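PDB 4PWA: putative cytochrome C from Sinorhizobium meliloti, which binds heme c covalently and probably serves as an electron carrier, consistent with a c-type cytochrome of bacterial sulfite oxidation. Local coordinates for residues L23-A28 with V36-D41; L8-F13 with L27-A32; E48-A53 with A74-V79. All coordinates share one frame; numbering follows the deposited sequence.

Interaction 1 of 3, residues L23-A28 with V36-D41. With HEC (heme c), chain E.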
loop_
_atom_site.group_PDB
_atom_site.type_symbol
_atom_site.label_atom_id
_atom_site.label_comp_id
_atom_site.label_asym_id
_atom_site.label_seq_id
_atom_site.Cartn_x
_atom_site.Cartn_y
_atom_site.Cartn_z
ATOM N N LEU A 23 5.872 7.662 3.911
ATOM C CA LEU A 23 5.363 7.121 2.644
ATOM C C LEU A 23 6.223 5.964 2.130
ATOM O O LEU A 23 5.718 5.077 1.451
ATOM C CB LEU A 23 5.256 8.215 1.567
ATOM C CG LEU A 23 4.222 9.333 1.776
ATOM C CD1 LEU A 23 4.228 10.359 0.616
ATOM C CD2 LEU A 23 2.842 8.764 1.949
ATOM N N CYS A 24 7.515 5.977 2.443
ATOM C CA CYS A 24 8.432 4.934 1.976
ATOM C C CYS A 24 8.728 3.883 3.065
ATOM O O CYS A 24 9.035 2.724 2.764
ATOM C CB CYS A 24 9.745 5.563 1.476
ATOM S SG CYS A 24 9.755 6.423 -0.190
ATOM N N HIS A 25 8.626 4.269 4.333
ATOM C CA HIS A 25 9.076 3.406 5.434
ATOM C C HIS A 25 7.987 3.041 6.425
ATOM O O HIS A 25 7.074 3.835 6.683
ATOM C CB HIS A 25 10.173 4.118 6.212
ATOM C CG HIS A 25 11.478 4.168 5.495
ATOM N ND1 HIS A 25 12.343 3.096 5.462
ATOM C CD2 HIS A 25 12.070 5.161 4.795
ATOM C CE1 HIS A 25 13.416 3.431 4.774
ATOM N NE2 HIS A 25 13.278 4.680 4.359
ATOM N N THR A 26 8.112 1.849 7.003
ATOM C CA THR A 26 7.253 1.421 8.099
ATOM C C THR A 26 7.916 1.778 9.433
ATOM O O THR A 26 9.096 1.504 9.642
ATOM C CB THR A 26 6.953 -0.081 8.041
ATOM O OG1 THR A 26 6.148 -0.353 6.892
ATOM C CG2 THR A 26 6.195 -0.557 9.297
ATOM N N LEU A 27 7.132 2.404 10.311
ATOM C CA LEU A 27 7.554 2.763 11.649
ATOM C C LEU A 27 6.322 2.904 12.540
ATOM O O LEU A 27 5.571 3.860 12.430
ATOM C CB LEU A 27 8.356 4.075 11.621
ATOM C CG LEU A 27 8.996 4.490 12.949
ATOM C CD1 LEU A 27 10.199 3.601 13.240
ATOM C CD2 LEU A 27 9.370 5.975 12.946
ATOM N N ALA A 28 6.137 1.947 13.438
ATOM C CA ALA A 28 4.933 1.848 14.246
ATOM C C ALA A 28 4.618 3.111 15.047
ATOM O O ALA A 28 3.480 3.546 15.076
ATOM C CB ALA A 28 5.026 0.629 15.173
ATOM N N VAL A 36 8.218 0.968 0.423
ATOM C CA VAL A 36 9.233 1.191 -0.622
ATOM C C VAL A 36 10.633 0.829 -0.152
ATOM O O VAL A 36 11.400 0.215 -0.885
ATOM C CB VAL A 36 9.219 2.649 -1.133
ATOM C CG1 VAL A 36 10.346 2.877 -2.119
ATOM C CG2 VAL A 36 7.845 2.997 -1.775
ATOM N N GLY A 37 10.964 1.216 1.072
ATOM C CA GLY A 37 12.236 0.829 1.698
ATOM C C GLY A 37 12.048 -0.041 2.935
ATOM O O GLY A 37 10.937 -0.453 3.240
ATOM N N PRO A 38 13.136 -0.318 3.663
ATOM C CA PRO A 38 13.056 -1.287 4.745
ATOM C C PRO A 38 12.202 -0.847 5.942
ATOM O O PRO A 38 12.092 0.347 6.250
ATOM C CB PRO A 38 14.531 -1.468 5.169
ATOM C CG PRO A 38 15.241 -0.273 4.663
ATOM C CD PRO A 38 14.529 0.078 3.388
ATOM N N ASN A 39 11.603 -1.827 6.598
ATOM C CA ASN A 39 10.853 -1.592 7.811
ATOM C C ASN A 39 11.836 -1.132 8.862
ATOM O O ASN A 39 12.744 -1.870 9.209
ATOM C CB ASN A 39 10.133 -2.875 8.251
ATOM C CG ASN A 39 9.281 -2.679 9.479
ATOM O OD1 ASN A 39 9.481 -1.741 10.241
ATOM N ND2 ASN A 39 8.325 -3.569 9.684
ATOM N N LEU A 40 11.678 0.100 9.338
ATOM C CA LEU A 40 12.606 0.658 10.318
ATOM C C LEU A 40 12.424 0.040 11.706
ATOM O O LEU A 40 13.341 0.079 12.531
ATOM C CB LEU A 40 12.502 2.189 10.368
ATOM C CG LEU A 40 12.870 2.929 9.063
ATOM C CD1 LEU A 40 12.663 4.431 9.202
ATOM C CD2 LEU A 40 14.328 2.614 8.593
ATOM N N ASP A 41 11.260 -0.542 11.964
ATOM C CA ASP A 41 11.053 -1.313 13.200
ATOM C C ASP A 41 11.852 -2.617 13.169
ATOM O O ASP A 41 12.160 -3.192 14.219
ATOM C CB ASP A 41 9.575 -1.621 13.422
ATOM C CG ASP A 41 8.738 -0.367 13.666
ATOM O OD1 ASP A 41 9.223 0.584 14.336
ATOM O OD2 ASP A 41 7.570 -0.340 13.204
HETATM FE FE HEC E . 14.744 5.814 3.568
HETATM C CHA HEC E . 17.027 3.288 3.429
HETATM C CHB HEC E . 15.494 6.390 6.798
HETATM C CHC HEC E . 12.850 8.633 3.456
HETATM C CHD HEC E . 13.385 4.822 0.622
HETATM N NA HEC E . 16.048 5.030 4.850
HETATM C C1A HEC E . 16.856 3.936 4.626
HETATM C C2A HEC E . 17.531 3.605 5.866
HETATM C C3A HEC E . 17.105 4.444 6.805
HETATM C C4A HEC E . 16.150 5.351 6.183
HETATM C CMA HEC E . 17.548 4.436 8.276
HETATM C CAA HEC E . 18.548 2.460 6.047
HETATM C CBA HEC E . 19.867 2.929 5.450
HETATM C CGA HEC E . 20.971 1.933 5.704
HETATM O O1A HEC E . 22.015 2.350 6.268
HETATM O O2A HEC E . 20.826 0.726 5.352
HETATM N NB HEC E . 14.274 7.223 4.866
HETATM C C1B HEC E . 14.738 7.334 6.154
HETATM C C2B HEC E . 14.347 8.628 6.666
HETATM C C3B HEC E . 13.585 9.218 5.760
HETATM C C4B HEC E . 13.552 8.368 4.599
HETATM C CMB HEC E . 14.575 9.156 8.099
HETATM C CAB HEC E . 12.921 10.607 5.878
HETATM C CBB HEC E . 13.951 11.747 5.890
HETATM N NC HEC E . 13.347 6.553 2.300
HETATM C C1C HEC E . 12.716 7.771 2.393
HETATM C C2C HEC E . 12.150 8.131 1.109
HETATM C C3C HEC E . 12.095 6.985 0.404
HETATM C C4C HEC E . 12.970 6.035 1.097
HETATM C CMC HEC E . 11.127 9.277 1.021
HETATM C CAC HEC E . 11.438 6.669 -0.976
HETATM C CBC HEC E . 10.951 7.743 -1.972
HETATM N ND HEC E . 15.145 4.295 2.250
HETATM C C1D HEC E . 14.447 4.084 1.072
HETATM C C2D HEC E . 15.000 2.958 0.359
HETATM C C3D HEC E . 16.147 2.466 1.225
HETATM C C4D HEC E . 16.151 3.347 2.379
HETATM C CMD HEC E . 14.517 2.374 -0.982
HETATM C CAD HEC E . 17.080 1.269 0.932
HETATM C CBD HEC E . 18.450 1.787 0.534
HETATM C CGD HEC E . 19.287 0.651 0.002
HETATM O O1D HEC E . 19.826 -0.124 0.836
HETATM O O2D HEC E . 19.427 0.543 -1.253
HETATM O O HOH W 1 8.915 -0.284 5.112
#

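Interaction 2 of 3, residues L8-F13 with L27-A32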
loop_
_atom_site.group_PDB
_atom_site.type_symbol
_atom_site.label_atom_id
_atom_site.label_comp_id
_atom_site.label_asym_id
_atom_site.label_seq_id
_atom_site.Cartn_x
_atom_site.Cartn_y
_atom_site.Cartn_z
ATOM N N LEU A 8 8.916 16.504 17.496
ATOM C CA LEU A 8 9.574 17.144 16.358
ATOM C C LEU A 8 9.992 16.122 15.300
ATOM O O LEU A 8 9.622 16.256 14.142
ATOM C CB LEU A 8 10.782 17.979 16.816
ATOM C CG LEU A 8 11.662 18.624 15.725
ATOM C CD1 LEU A 8 10.847 19.371 14.664
ATOM C CD2 LEU A 8 12.707 19.552 16.365
ATOM N N GLY A 9 10.762 15.113 15.702
ATOM C CA GLY A 9 11.167 14.030 14.802
ATOM C C GLY A 9 9.979 13.352 14.136
ATOM O O GLY A 9 9.975 13.120 12.911
ATOM N N ARG A 10 8.963 13.059 14.940
ATOM C CA ARG A 10 7.706 12.493 14.450
ATOM C C ARG A 10 7.123 13.360 13.328
ATOM O O ARG A 10 6.749 12.868 12.279
ATOM C CB ARG A 10 6.707 12.377 15.612
ATOM C CG ARG A 10 5.533 11.435 15.392
ATOM C CD ARG A 10 4.722 11.289 16.690
ATOM N NE ARG A 10 5.362 10.385 17.647
ATOM C CZ ARG A 10 5.206 10.446 18.967
ATOM N NH1 ARG A 10 4.436 11.384 19.509
ATOM N NH2 ARG A 10 5.827 9.569 19.744
ATOM N N GLU A 11 7.052 14.662 13.558
ATOM C CA GLU A 11 6.482 15.572 12.552
ATOM C C GLU A 11 7.348 15.628 11.278
ATOM O O GLU A 11 6.830 15.771 10.182
ATOM C CB GLU A 11 6.281 16.968 13.133
ATOM C CG GLU A 11 5.610 17.955 12.184
ATOM C CD GLU A 11 5.362 19.306 12.821
ATOM O OE1 GLU A 11 4.536 19.383 13.760
ATOM O OE2 GLU A 11 5.988 20.290 12.382
ATOM N N ILE A 12 8.662 15.514 11.432
ATOM C CA ILE A 12 9.552 15.523 10.282
ATOM C C ILE A 12 9.312 14.246 9.503
ATOM O O ILE A 12 9.195 14.268 8.274
ATOM C CB ILE A 12 11.045 15.657 10.710
ATOM C CG1 ILE A 12 11.303 17.051 11.295
ATOM C CG2 ILE A 12 11.989 15.408 9.544
ATOM C CD1 ILE A 12 12.570 17.162 12.122
ATOM N N PHE A 13 9.219 13.138 10.239
ATOM C CA PHE A 13 9.026 11.808 9.652
ATOM C C PHE A 13 7.713 11.691 8.896
ATOM O O PHE A 13 7.648 11.039 7.863
ATOM C CB PHE A 13 9.075 10.744 10.746
ATOM C CG PHE A 13 9.178 9.349 10.222
ATOM C CD1 PHE A 13 8.040 8.621 9.919
ATOM C CD2 PHE A 13 10.409 8.768 10.016
ATOM C CE1 PHE A 13 8.129 7.348 9.432
ATOM C CE2 PHE A 13 10.503 7.478 9.528
ATOM C CZ PHE A 13 9.364 6.770 9.244
ATOM N N LEU A 27 7.132 2.404 10.311
ATOM C CA LEU A 27 7.554 2.763 11.649
ATOM C C LEU A 27 6.322 2.904 12.540
ATOM O O LEU A 27 5.571 3.860 12.430
ATOM C CB LEU A 27 8.356 4.075 11.621
ATOM C CG LEU A 27 8.996 4.490 12.949
ATOM C CD1 LEU A 27 10.199 3.601 13.240
ATOM C CD2 LEU A 27 9.370 5.975 12.946
ATOM N N ALA A 28 6.137 1.947 13.438
ATOM C CA ALA A 28 4.933 1.848 14.246
ATOM C C ALA A 28 4.618 3.111 15.047
ATOM O O ALA A 28 3.480 3.546 15.076
ATOM C CB ALA A 28 5.026 0.629 15.173
ATOM N N ASP A 29 5.617 3.726 15.666
ATOM C CA ASP A 29 5.367 4.879 16.533
ATOM C C ASP A 29 4.639 5.973 15.762
ATOM O O ASP A 29 3.773 6.643 16.303
ATOM C CB ASP A 29 6.663 5.410 17.129
ATOM C CG ASP A 29 6.450 6.625 18.021
ATOM O OD1 ASP A 29 6.369 7.761 17.489
ATOM O OD2 ASP A 29 6.390 6.466 19.261
ATOM N N ALA A 30 5.001 6.131 14.494
ATOM C CA ALA A 30 4.375 7.105 13.615
ATOM C C ALA A 30 3.134 6.560 12.904
ATOM O O ALA A 30 2.514 7.289 12.149
ATOM C CB ALA A 30 5.404 7.607 12.575
ATOM N N GLU A 31 2.755 5.307 13.153
ATOM C CA GLU A 31 1.654 4.656 12.423
ATOM C C GLU A 31 1.919 4.721 10.911
ATOM O O GLU A 31 1.013 4.978 10.118
ATOM C CB GLU A 31 0.302 5.288 12.748
ATOM C CG GLU A 31 -0.009 5.398 14.236
ATOM C CD GLU A 31 -1.156 6.356 14.544
ATOM O OE1 GLU A 31 -1.463 7.245 13.714
ATOM O OE2 GLU A 31 -1.764 6.217 15.629
ATOM N N ALA A 32 3.170 4.481 10.542
ATOM C CA ALA A 32 3.633 4.564 9.165
ATOM C C ALA A 32 3.845 3.143 8.642
ATOM O O ALA A 32 4.437 2.302 9.333
ATOM C CB ALA A 32 4.926 5.340 9.102
#

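Interaction 3 of 3, residues E48-A53 with A74-V79. With HEC (heme c), chain E.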
loop_
_atom_site.group_PDB
_atom_site.type_symbol
_atom_site.label_atom_id
_atom_site.label_comp_id
_atom_site.label_asym_id
_atom_site.label_seq_id
_atom_site.Cartn_x
_atom_site.Cartn_y
_atom_site.Cartn_z
ATOM N N GLU A 48 23.358 7.658 14.084
ATOM C CA GLU A 48 24.341 7.916 13.034
ATOM C C GLU A 48 23.906 7.326 11.688
ATOM O O GLU A 48 24.047 7.965 10.650
ATOM C CB GLU A 48 25.719 7.374 13.418
ATOM C CG GLU A 48 26.834 7.958 12.566
ATOM C CD GLU A 48 28.190 7.393 12.915
ATOM O OE1 GLU A 48 28.982 8.090 13.598
ATOM O OE2 GLU A 48 28.461 6.238 12.515
ATOM N N ARG A 49 23.383 6.106 11.717
ATOM C CA ARG A 49 23.006 5.401 10.492
ATOM C C ARG A 49 21.868 6.122 9.774
ATOM O O ARG A 49 21.879 6.240 8.543
ATOM C CB ARG A 49 22.608 3.954 10.798
ATOM C CG ARG A 49 22.342 3.116 9.560
ATOM C CD ARG A 49 22.107 1.639 9.888
ATOM N NE ARG A 49 21.867 0.876 8.665
ATOM C CZ ARG A 49 21.624 -0.429 8.614
ATOM N NH1 ARG A 49 21.595 -1.161 9.724
ATOM N NH2 ARG A 49 21.424 -1.013 7.434
ATOM N N VAL A 50 20.900 6.614 10.546
ATOM C CA VAL A 50 19.794 7.385 9.982
ATOM C C VAL A 50 20.299 8.696 9.391
ATOM O O VAL A 50 19.982 9.027 8.242
ATOM C CB VAL A 50 18.692 7.702 11.022
ATOM C CG1 VAL A 50 17.563 8.521 10.369
ATOM C CG2 VAL A 50 18.128 6.415 11.649
ATOM N N ASN A 51 21.078 9.432 10.188
ATOM C CA ASN A 51 21.577 10.738 9.801
ATOM C C ASN A 51 22.361 10.621 8.489
ATOM O O ASN A 51 22.153 11.389 7.550
ATOM C CB ASN A 51 22.453 11.294 10.929
ATOM C CG ASN A 51 22.849 12.757 10.719
ATOM O OD1 ASN A 51 23.164 13.179 9.606
ATOM N ND2 ASN A 51 22.846 13.528 11.802
ATOM N N THR A 52 23.255 9.642 8.417
ATOM C CA THR A 52 24.008 9.424 7.199
ATOM C C THR A 52 23.121 9.123 6.000
ATOM O O THR A 52 23.403 9.585 4.887
ATOM C CB THR A 52 25.013 8.290 7.364
ATOM O OG1 THR A 52 25.906 8.618 8.428
ATOM C CG2 THR A 52 25.819 8.107 6.077
ATOM N N ALA A 53 22.065 8.343 6.219
ATOM C CA ALA A 53 21.189 7.915 5.122
ATOM C C ALA A 53 20.387 9.086 4.583
ATOM O O ALA A 53 20.316 9.311 3.378
ATOM C CB ALA A 53 20.268 6.809 5.580
ATOM N N ALA A 74 17.138 15.584 14.441
ATOM C CA ALA A 74 15.952 15.334 15.259
ATOM C C ALA A 74 15.215 14.077 14.775
ATOM O O ALA A 74 14.834 13.224 15.583
ATOM C CB ALA A 74 15.047 16.552 15.274
ATOM N N VAL A 75 15.064 13.936 13.462
ATOM C CA VAL A 75 14.505 12.717 12.891
ATOM C C VAL A 75 15.430 11.507 13.075
ATOM O O VAL A 75 14.947 10.396 13.149
ATOM C CB VAL A 75 14.158 12.870 11.376
ATOM C CG1 VAL A 75 15.380 12.718 10.522
ATOM C CG2 VAL A 75 13.113 11.854 10.972
ATOM N N ALA A 76 16.749 11.716 13.132
ATOM C CA ALA A 76 17.692 10.619 13.426
ATOM C C ALA A 76 17.534 10.148 14.873
ATOM O O ALA A 76 17.409 8.950 15.129
ATOM C CB ALA A 76 19.129 11.037 13.153
ATOM N N LEU A 77 17.540 11.094 15.809
ATOM C CA LEU A 77 17.273 10.795 17.218
ATOM C C LEU A 77 15.938 10.060 17.412
ATOM O O LEU A 77 15.868 9.071 18.151
ATOM C CB LEU A 77 17.273 12.083 18.054
ATOM C CG LEU A 77 16.944 11.921 19.543
ATOM C CD1 LEU A 77 17.903 10.914 20.214
ATOM C CD2 LEU A 77 16.964 13.279 20.277
ATOM N N TYR A 78 14.893 10.546 16.741
ATOM C CA TYR A 78 13.542 10.011 16.882
ATOM C C TYR A 78 13.487 8.562 16.442
ATOM O O TYR A 78 13.127 7.682 17.215
ATOM C CB TYR A 78 12.543 10.864 16.068
ATOM C CG TYR A 78 11.181 10.227 15.849
ATOM C CD1 TYR A 78 10.291 10.058 16.905
ATOM C CD2 TYR A 78 10.787 9.797 14.587
ATOM C CE1 TYR A 78 9.054 9.474 16.717
ATOM C CE2 TYR A 78 9.543 9.208 14.381
ATOM C CZ TYR A 78 8.691 9.045 15.447
ATOM O OH TYR A 78 7.484 8.449 15.256
ATOM N N VAL A 79 13.838 8.326 15.183
ATOM C CA VAL A 79 13.817 6.990 14.626
ATOM C C VAL A 79 14.601 5.995 15.497
ATOM O O VAL A 79 14.115 4.911 15.817
ATOM C CB VAL A 79 14.401 6.978 13.221
ATOM C CG1 VAL A 79 14.520 5.523 12.707
ATOM C CG2 VAL A 79 13.550 7.850 12.270
HETATM FE FE HEC E . 14.744 5.814 3.568
HETATM C CHA HEC E . 17.027 3.288 3.429
HETATM C CHB HEC E . 15.494 6.390 6.798
HETATM C CHC HEC E . 12.850 8.633 3.456
HETATM C CHD HEC E . 13.385 4.822 0.622
HETATM N NA HEC E . 16.048 5.030 4.850
HETATM C C1A HEC E . 16.856 3.936 4.626
HETATM C C2A HEC E . 17.531 3.605 5.866
HETATM C C3A HEC E . 17.105 4.444 6.805
HETATM C C4A HEC E . 16.150 5.351 6.183
HETATM C CMA HEC E . 17.548 4.436 8.276
HETATM C CAA HEC E . 18.548 2.460 6.047
HETATM C CBA HEC E . 19.867 2.929 5.450
HETATM C CGA HEC E . 20.971 1.933 5.704
HETATM O O1A HEC E . 22.015 2.350 6.268
HETATM O O2A HEC E . 20.826 0.726 5.352
HETATM N NB HEC E . 14.274 7.223 4.866
HETATM C C1B HEC E . 14.738 7.334 6.154
HETATM C C2B HEC E . 14.347 8.628 6.666
HETATM C C3B HEC E . 13.585 9.218 5.760
HETATM C C4B HEC E . 13.552 8.368 4.599
HETATM C CMB HEC E . 14.575 9.156 8.099
HETATM C CAB HEC E . 12.921 10.607 5.878
HETATM C CBB HEC E . 13.951 11.747 5.890
HETATM N NC HEC E . 13.347 6.553 2.300
HETATM C C1C HEC E . 12.716 7.771 2.393
HETATM C C2C HEC E . 12.150 8.131 1.109
HETATM C C3C HEC E . 12.095 6.985 0.404
HETATM C C4C HEC E . 12.970 6.035 1.097
HETATM C CMC HEC E . 11.127 9.277 1.021
HETATM C CAC HEC E . 11.438 6.669 -0.976
HETATM C CBC HEC E . 10.951 7.743 -1.972
HETATM N ND HEC E . 15.145 4.295 2.250
HETATM C C1D HEC E . 14.447 4.084 1.072
HETATM C C2D HEC E . 15.000 2.958 0.359
HETATM C C3D HEC E . 16.147 2.466 1.225
HETATM C C4D HEC E . 16.151 3.347 2.379
HETATM C CMD HEC E . 14.517 2.374 -0.982
HETATM C CAD HEC E . 17.080 1.269 0.932
HETATM C CBD HEC E . 18.450 1.787 0.534
HETATM C CGD HEC E . 19.287 0.651 0.002
HETATM O O1D HEC E . 19.826 -0.124 0.836
HETATM O O2D HEC E . 19.427 0.543 -1.253
#

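Interaction 1 of 3, residues L23-A28 with V36-D41
His25 ND1 donates to Pro38 O at 2.9 Å, nearly straight (164°), with the oxygen lying close to the imidazole plane. On the other side of the ring, NE2 binds the heme iron at 2.0 Å, and Met61 is the second axial ligand. This is the proximal side of a class I c-type cytochrome: the bond to Pro38 O helps fix the rotation of the imidazole and probably increases its electron donation to the iron. Leu40 CD1 makes an off-centre CH-pi contact with the same ring, while Cys24 SG, in thioether linkage to heme CAC, packs on Val36 CB.

The backbone polar groups are answered in turn. Cys24 O accepts from Gly37 N at 3.0 Å, and Thr26 O from Leu40 N at 3.0 Å. A water accepts from Thr26 N and donates to Gly37 O, and Thr26 OG1 is hydrogen-bonded to Gly34 O. Asn39 is the N-cap of helix 40-43, its OD1 accepting from Asp41 N at 2.8 Å. Asp41 OD2 accepts from Ala28 N at 2.7 Å through its syn lone pair; its OD1 accepts from Gly84 N.

Segment 23-28 thus runs from helix 21-24 through strand 26-27 beside the start of helix 40-43, with Leu27 and Leu40 both reaching helices 4-16 and 69-82.

Interaction 2 of 3, residues L8-F13 with L27-A32
Phe13 and Arg10 both leave helix 4-16 with CG anti to the backbone N (chi1 -168° for Phe13), and in the arginine conformer described, one of two deposited, the bend at chi3 (-78°) turns NE toward Asp29. The grip is side-on and falls on one oxygen: Arg10 NE reaches Asp29 OD1 at 2.8 Å and Arg10 NH2 reaches the same OD1 at 2.9 Å. A weak third bond runs from NH2 to OD2. The guanidinium and carboxylate planes are turned 31° apart, and both bonds to OD1 arrive from the syn side. Tyr78 OH from helix 69-82 is hydrogen-bonded to this oxygen too. Asp29 OD1 thus has three polar partners around it, which would probably favour the ionised form of the aspartate.

Segment 27-32 is the tight connection between the short antiparallel strands 26-27 and 32-33. Glu31 and Ala32 both face Leu27, a G1 beta bulge, in which Leu27 N donates to Ala32 O and Leu27 O accepts from Ala32 N. The N-terminal helix of this cytochrome c fold packs against that connection through Phe13 as well as Arg10.

Leu27 CD2 sits over the centre of the Phe13 ring, 3.8 Å from its centroid, as a CH-pi contact. Leu27 CB touches the far ring atom Phe13 CZ at 3.7 Å. Ala32 CB meets the ring edge near its plane, 3.8 Å from Phe13 CE1, while Ala30 CB approaches Phe13 CD1 obliquely at 3.9 Å. Cys21 and His25, both heme-binding residues, lie against the same phenyl ring.

Interaction 3 of 3, residues E48-A53 with A74-V79
Helix segments 48-53 and 74-79 run roughly antiparallel, at 140° between their directions, with axes 8.2 Å apart at closest approach. In this cytochrome c fold the second belongs to the C-terminal helix 69-82, and helix 47-56 packs beside it and also borders the heme. The small side chain of Ala76 is consistent with the close approach: the nearest CA pair is Val50 and Ala76, at 5.2 Å.

Val50 points into the interface and carries most of the contact. Its CG1, anti to the backbone N (chi1 180°), lies 3.7 Å from Ala76 CA and also touches the heme methyl CMB. Its other methyl, CG2, meets Val79 CG1 at 3.9 Å and lies near heme CMA. The valine is therefore wedged between the C-terminal helix and the porphyrin rim. An alanine here would probably open a gap between Ala76, Val79 and the two heme methyls, leaving the Val79 methyl without its mate. Asn51 adds a smaller apolar contact, its CB 4.0 Å from Ala76 CB. No hydrogen bond joins the two segments.

On the heme side, Ala53 CB packs on propionate carbon CBA. Arg49, with its chain extended from CG to NE, turns away from helix 69-82 and pairs with one heme propionate through two nitrogens. Its NE donates to heme O1A at 2.8 Å, almost straight at 176°, and its NH2 donates to heme O2A at 2.8 Å.

In the fold
Interactions 1 and 3 both touch the heme, from opposite sides of the chain's centre and with their own centres about 14 Å apart: the first supplies one of the two thioethers and the axial histidine, the second the propionate partner and an apolar wall. Interaction 2 adjoins the histidine, Phe13 CZ lying 4.1 Å from His25 CB, its centre about 10 Å from that of interaction 1, and the two share Leu27 and Ala28. Phe13 CE2 packs on Leu40 CD1 at 3.7 Å, and Leu40 CD1 in turn lies 4.1 Å from Val79 CG1, so apolar contacts run through all three. Tyr78 joins interactions 2 and 3, with its OH 2.6 Å from Asp29 OD1.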